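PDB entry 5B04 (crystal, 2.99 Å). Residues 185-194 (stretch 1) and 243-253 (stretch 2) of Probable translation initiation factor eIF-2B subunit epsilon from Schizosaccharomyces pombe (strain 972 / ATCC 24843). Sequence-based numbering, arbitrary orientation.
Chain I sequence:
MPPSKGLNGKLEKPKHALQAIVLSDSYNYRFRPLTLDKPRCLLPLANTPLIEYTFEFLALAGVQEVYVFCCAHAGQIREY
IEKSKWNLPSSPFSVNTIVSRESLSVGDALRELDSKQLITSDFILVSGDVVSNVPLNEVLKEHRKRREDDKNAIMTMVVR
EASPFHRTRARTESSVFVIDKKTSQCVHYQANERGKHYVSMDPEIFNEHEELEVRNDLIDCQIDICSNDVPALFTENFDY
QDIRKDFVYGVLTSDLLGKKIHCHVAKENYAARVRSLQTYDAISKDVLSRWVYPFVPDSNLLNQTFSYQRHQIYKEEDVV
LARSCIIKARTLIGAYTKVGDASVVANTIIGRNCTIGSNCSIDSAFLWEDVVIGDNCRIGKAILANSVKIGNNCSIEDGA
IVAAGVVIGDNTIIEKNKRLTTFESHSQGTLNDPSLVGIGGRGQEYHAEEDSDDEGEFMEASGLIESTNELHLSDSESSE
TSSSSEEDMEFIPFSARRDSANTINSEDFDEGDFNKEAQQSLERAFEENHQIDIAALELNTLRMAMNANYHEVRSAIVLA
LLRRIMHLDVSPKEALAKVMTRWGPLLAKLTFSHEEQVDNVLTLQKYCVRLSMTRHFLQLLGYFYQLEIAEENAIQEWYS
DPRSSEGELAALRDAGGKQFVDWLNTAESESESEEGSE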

# COMPACT_ATOMS: atom_id res chain seq x y z
N GLN I 185 -25.68 -51.78 -5.71
CA GLN I 185 -25.81 -53.21 -5.48
C GLN I 185 -24.87 -54.00 -6.39
O GLN I 185 -24.93 -53.87 -7.61
CB GLN I 185 -27.25 -53.67 -5.69
CG GLN I 185 -27.40 -55.17 -5.89
CD GLN I 185 -28.85 -55.62 -5.92
OE1 GLN I 185 -29.76 -54.80 -6.00
NE2 GLN I 185 -29.06 -56.93 -5.87
N CYS I 186 -24.01 -54.81 -5.78
CA CYS I 186 -23.13 -55.67 -6.55
C CYS I 186 -23.94 -56.78 -7.22
O CYS I 186 -24.62 -57.55 -6.55
CB CYS I 186 -22.05 -56.27 -5.65
SG CYS I 186 -20.86 -57.33 -6.51
N VAL I 187 -23.88 -56.84 -8.54
CA VAL I 187 -24.64 -57.84 -9.28
C VAL I 187 -23.69 -58.90 -9.84
O VAL I 187 -24.12 -59.99 -10.23
CB VAL I 187 -25.46 -57.22 -10.42
CG1 VAL I 187 -26.61 -58.13 -10.79
CG2 VAL I 187 -25.98 -55.86 -10.00
N HIS I 188 -22.41 -58.58 -9.87
CA HIS I 188 -21.41 -59.53 -10.34
C HIS I 188 -20.08 -59.36 -9.61
O HIS I 188 -19.63 -58.25 -9.37
CB HIS I 188 -21.19 -59.38 -11.85
CG HIS I 188 -20.38 -60.48 -12.46
ND1 HIS I 188 -19.04 -60.65 -12.20
CD2 HIS I 188 -20.72 -61.47 -13.32
CE1 HIS I 188 -18.59 -61.70 -12.87
NE2 HIS I 188 -19.59 -62.21 -13.56
N TYR I 189 -19.47 -60.49 -9.28
CA TYR I 189 -18.12 -60.51 -8.73
C TYR I 189 -17.32 -61.65 -9.34
O TYR I 189 -17.77 -62.80 -9.33
CB TYR I 189 -18.14 -60.64 -7.21
CG TYR I 189 -16.78 -60.94 -6.61
CD1 TYR I 189 -15.86 -59.93 -6.37
CD2 TYR I 189 -16.41 -62.25 -6.30
CE1 TYR I 189 -14.62 -60.21 -5.84
CE2 TYR I 189 -15.17 -62.53 -5.76
CZ TYR I 189 -14.28 -61.51 -5.54
OH TYR I 189 -13.04 -61.79 -5.00
N GLN I 190 -16.14 -61.34 -9.86
CA GLN I 190 -15.19 -62.36 -10.26
C GLN I 190 -13.77 -61.86 -10.04
O GLN I 190 -13.38 -60.80 -10.54
CB GLN I 190 -15.41 -62.78 -11.72
CG GLN I 190 -15.25 -61.68 -12.75
CD GLN I 190 -15.02 -62.23 -14.15
OE1 GLN I 190 -15.96 -62.62 -14.84
NE2 GLN I 190 -13.76 -62.27 -14.56
N ALA I 191 -13.00 -62.60 -9.26
CA ALA I 191 -11.63 -62.23 -8.96
C ALA I 191 -10.75 -62.39 -10.19
O ALA I 191 -10.89 -63.36 -10.93
CB ALA I 191 -11.09 -63.05 -7.80
N ASN I 192 -9.86 -61.43 -10.41
CA ASN I 192 -8.94 -61.50 -11.53
C ASN I 192 -7.90 -62.59 -11.33
O ASN I 192 -7.18 -62.61 -10.34
CB ASN I 192 -8.24 -60.15 -11.74
CG ASN I 192 -9.20 -59.05 -12.14
OD1 ASN I 192 -10.22 -59.31 -12.78
ND2 ASN I 192 -8.88 -57.82 -11.77
N GLU I 193 -7.84 -63.51 -12.29
CA GLU I 193 -6.79 -64.52 -12.32
C GLU I 193 -6.44 -64.83 -13.77
O GLU I 193 -7.27 -65.35 -14.52
CB GLU I 193 -7.24 -65.79 -11.57
CG GLU I 193 -8.68 -66.19 -11.83
CD GLU I 193 -9.11 -67.38 -11.00
OE1 GLU I 193 -8.23 -68.12 -10.51
OE2 GLU I 193 -10.33 -67.58 -10.84
N ARG I 194 -5.21 -64.49 -14.15
CA ARG I 194 -4.78 -64.62 -15.54
C ARG I 194 -4.84 -66.07 -16.00
O ARG I 194 -4.34 -66.98 -15.35
CB ARG I 194 -3.37 -64.05 -15.70
CG ARG I 194 -3.33 -62.54 -15.48
CD ARG I 194 -1.95 -61.94 -15.67
NE ARG I 194 -1.97 -60.50 -15.42
CZ ARG I 194 -0.90 -59.72 -15.41
NH1 ARG I 194 0.30 -60.24 -15.64
NH2 ARG I 194 -1.02 -58.42 -15.17
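Stretch 2 243-253: IRKDFVYGVLT

Stretch 2 is a helix from I243 to L252, and it packs across the strand of stretch 1, which ends at A191. The two run in roughly opposite directions. Their N-to-C axes make an angle of 142°, with a signed crossing angle of -142°, and approach to 8.6 Å. The start of the helix therefore lies near the end of stretch 1, and its end near the beginning. The closest CA pairs follow this order: V187 CA to L252 CA is 6.6 Å, and Y189 CA to Y249 CA is 7.1 Å. The contact buries 373 Å² in all, without a hydrogen bond between the stretches.

The helix opens with a wider pi-type turn at 243-248. V248 N bonds weakly to I243 O at 3.3 Å, and Y249 N bonds to R244 O, also at 3.3 Å. I243 does not reach the strand.

R244 points toward it. Its chain bends, with chi1 and chi2 both m, and R244 CD lies over one face of the Y189 ring in a CH-pi contact, 4.1 Å from the ring centroid. R244 CG is 3.6 Å from Y189 OH. The guanidinium is farther off: R244 CZ is 5.9 Å from the centroid of the Y189 ring, so any cation-pi attraction is weak at most. Its nitrogens are hydrogen-bonded elsewhere in the structure.

K245 leaves the helix sideways, but its end comes nearer to stretch 1. K245 NZ forms a long salt bridge with E193 OE2, at 3.9 Å. E193 follows the strand, so this charged pair marks one end of the contact.

D246 and F247 are out of reach. From G250 onward the turns are regular: G250 N bonds to D246 O at 3.2 Å, and V251 N to F247 O at 2.8 Å.

V248 points toward the strand, one turn after R244. V248 CG1 meets Y189 CB at 3.8 Å. Y249 points sideways and adds little. G250 and V251 make no contact.

L252 closes the helix and is bonded through its N to V248 O at 3.0 Å. Its side chain, chi1 m and chi2 t, lies against the strand backbone. L252 CD1 is 3.3 Å from Y189 N and 3.8 Å from Y189 CB. L252 CD2 is 3.4 Å from C186 O and 3.5 Å from V187 O. Y189 thus touches R244, V248 and L252, which are spaced four residues apart along the helix.

T253 is the first residue to leave helical phi/psi, and it does not touch stretch 1.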

# COMPACT_ATOMS: atom_id res chain seq x y z
N ILE I 243 -15.22 -66.11 2.03
CA ILE I 243 -16.29 -65.12 2.00
C ILE I 243 -16.50 -64.56 0.59
O ILE I 243 -17.51 -63.90 0.32
CB ILE I 243 -16.00 -63.96 2.97
CG1 ILE I 243 -17.29 -63.22 3.33
CG2 ILE I 243 -14.95 -63.01 2.39
CD1 ILE I 243 -17.08 -62.03 4.24
N ARG I 244 -15.57 -64.83 -0.32
CA ARG I 244 -15.64 -64.27 -1.66
C ARG I 244 -16.11 -65.25 -2.73
O ARG I 244 -17.05 -64.96 -3.47
CB ARG I 244 -14.28 -63.69 -2.06
CG ARG I 244 -14.05 -62.27 -1.56
CD ARG I 244 -15.19 -61.35 -1.99
NE ARG I 244 -14.94 -59.95 -1.67
CZ ARG I 244 -15.27 -59.38 -0.51
NH1 ARG I 244 -15.88 -60.09 0.43
NH2 ARG I 244 -15.01 -58.10 -0.31
N LYS I 245 -15.46 -66.41 -2.82
CA LYS I 245 -15.78 -67.35 -3.89
C LYS I 245 -16.77 -68.43 -3.44
O LYS I 245 -17.24 -69.23 -4.25
CB LYS I 245 -14.51 -67.99 -4.44
CG LYS I 245 -14.67 -68.59 -5.83
CD LYS I 245 -13.61 -68.08 -6.81
CE LYS I 245 -12.30 -67.77 -6.11
NZ LYS I 245 -11.19 -67.58 -7.08
N ASP I 246 -17.08 -68.45 -2.15
CA ASP I 246 -18.12 -69.35 -1.65
C ASP I 246 -19.39 -68.58 -1.31
O ASP I 246 -20.46 -68.89 -1.82
CB ASP I 246 -17.62 -70.13 -0.42
CG ASP I 246 -16.50 -71.10 -0.75
OD1 ASP I 246 -16.34 -71.44 -1.94
OD2 ASP I 246 -15.79 -71.52 0.18
N PHE I 247 -19.26 -67.57 -0.45
CA PHE I 247 -20.42 -66.80 -0.01
C PHE I 247 -20.94 -65.86 -1.10
O PHE I 247 -22.08 -66.00 -1.55
CB PHE I 247 -20.08 -65.99 1.24
CG PHE I 247 -21.21 -65.12 1.72
CD1 PHE I 247 -22.31 -65.68 2.36
CD2 PHE I 247 -21.18 -63.75 1.53
CE1 PHE I 247 -23.35 -64.89 2.80
CE2 PHE I 247 -22.22 -62.95 1.97
CZ PHE I 247 -23.31 -63.52 2.60
N VAL I 248 -20.11 -64.91 -1.52
CA VAL I 248 -20.51 -63.92 -2.52
C VAL I 248 -20.93 -64.58 -3.83
O VAL I 248 -21.96 -64.22 -4.40
CB VAL I 248 -19.37 -62.92 -2.80
CG1 VAL I 248 -19.66 -62.11 -4.06
CG2 VAL I 248 -19.17 -62.00 -1.61
N TYR I 249 -20.15 -65.55 -4.28
CA TYR I 249 -20.50 -66.32 -5.47
C TYR I 249 -21.87 -66.96 -5.32
O TYR I 249 -22.71 -66.88 -6.22
CB TYR I 249 -19.44 -67.40 -5.75
CG TYR I 249 -19.84 -68.40 -6.82
CD1 TYR I 249 -19.70 -68.10 -8.17
CD2 TYR I 249 -20.36 -69.64 -6.47
CE1 TYR I 249 -20.06 -69.01 -9.14
CE2 TYR I 249 -20.73 -70.55 -7.44
CZ TYR I 249 -20.58 -70.24 -8.77
OH TYR I 249 -20.95 -71.15 -9.73
N GLY I 250 -22.10 -67.58 -4.17
CA GLY I 250 -23.36 -68.24 -3.88
C GLY I 250 -24.54 -67.29 -3.83
O GLY I 250 -25.64 -67.63 -4.26
N VAL I 251 -24.31 -66.10 -3.29
CA VAL I 251 -25.36 -65.09 -3.20
C VAL I 251 -25.73 -64.58 -4.60
O VAL I 251 -26.90 -64.33 -4.89
CB VAL I 251 -24.93 -63.91 -2.31
CG1 VAL I 251 -25.93 -62.77 -2.39
CG2 VAL I 251 -24.76 -64.37 -0.87
N LEU I 252 -24.72 -64.44 -5.45
CA LEU I 252 -24.93 -63.93 -6.80
C LEU I 252 -25.46 -64.99 -7.76
O LEU I 252 -26.16 -64.67 -8.72
CB LEU I 252 -23.62 -63.34 -7.34
CG LEU I 252 -23.12 -62.08 -6.63
CD1 LEU I 252 -21.74 -61.69 -7.14
CD2 LEU I 252 -24.11 -60.94 -6.81
N THR I 253 -25.11 -66.25 -7.52
CA THR I 253 -25.59 -67.34 -8.36
C THR I 253 -26.87 -67.95 -7.78
O THR I 253 -27.37 -68.96 -8.28
CB THR I 253 -24.52 -68.45 -8.52
OG1 THR I 253 -24.86 -69.29 -9.63
CG2 THR I 253 -24.42 -69.30 -7.26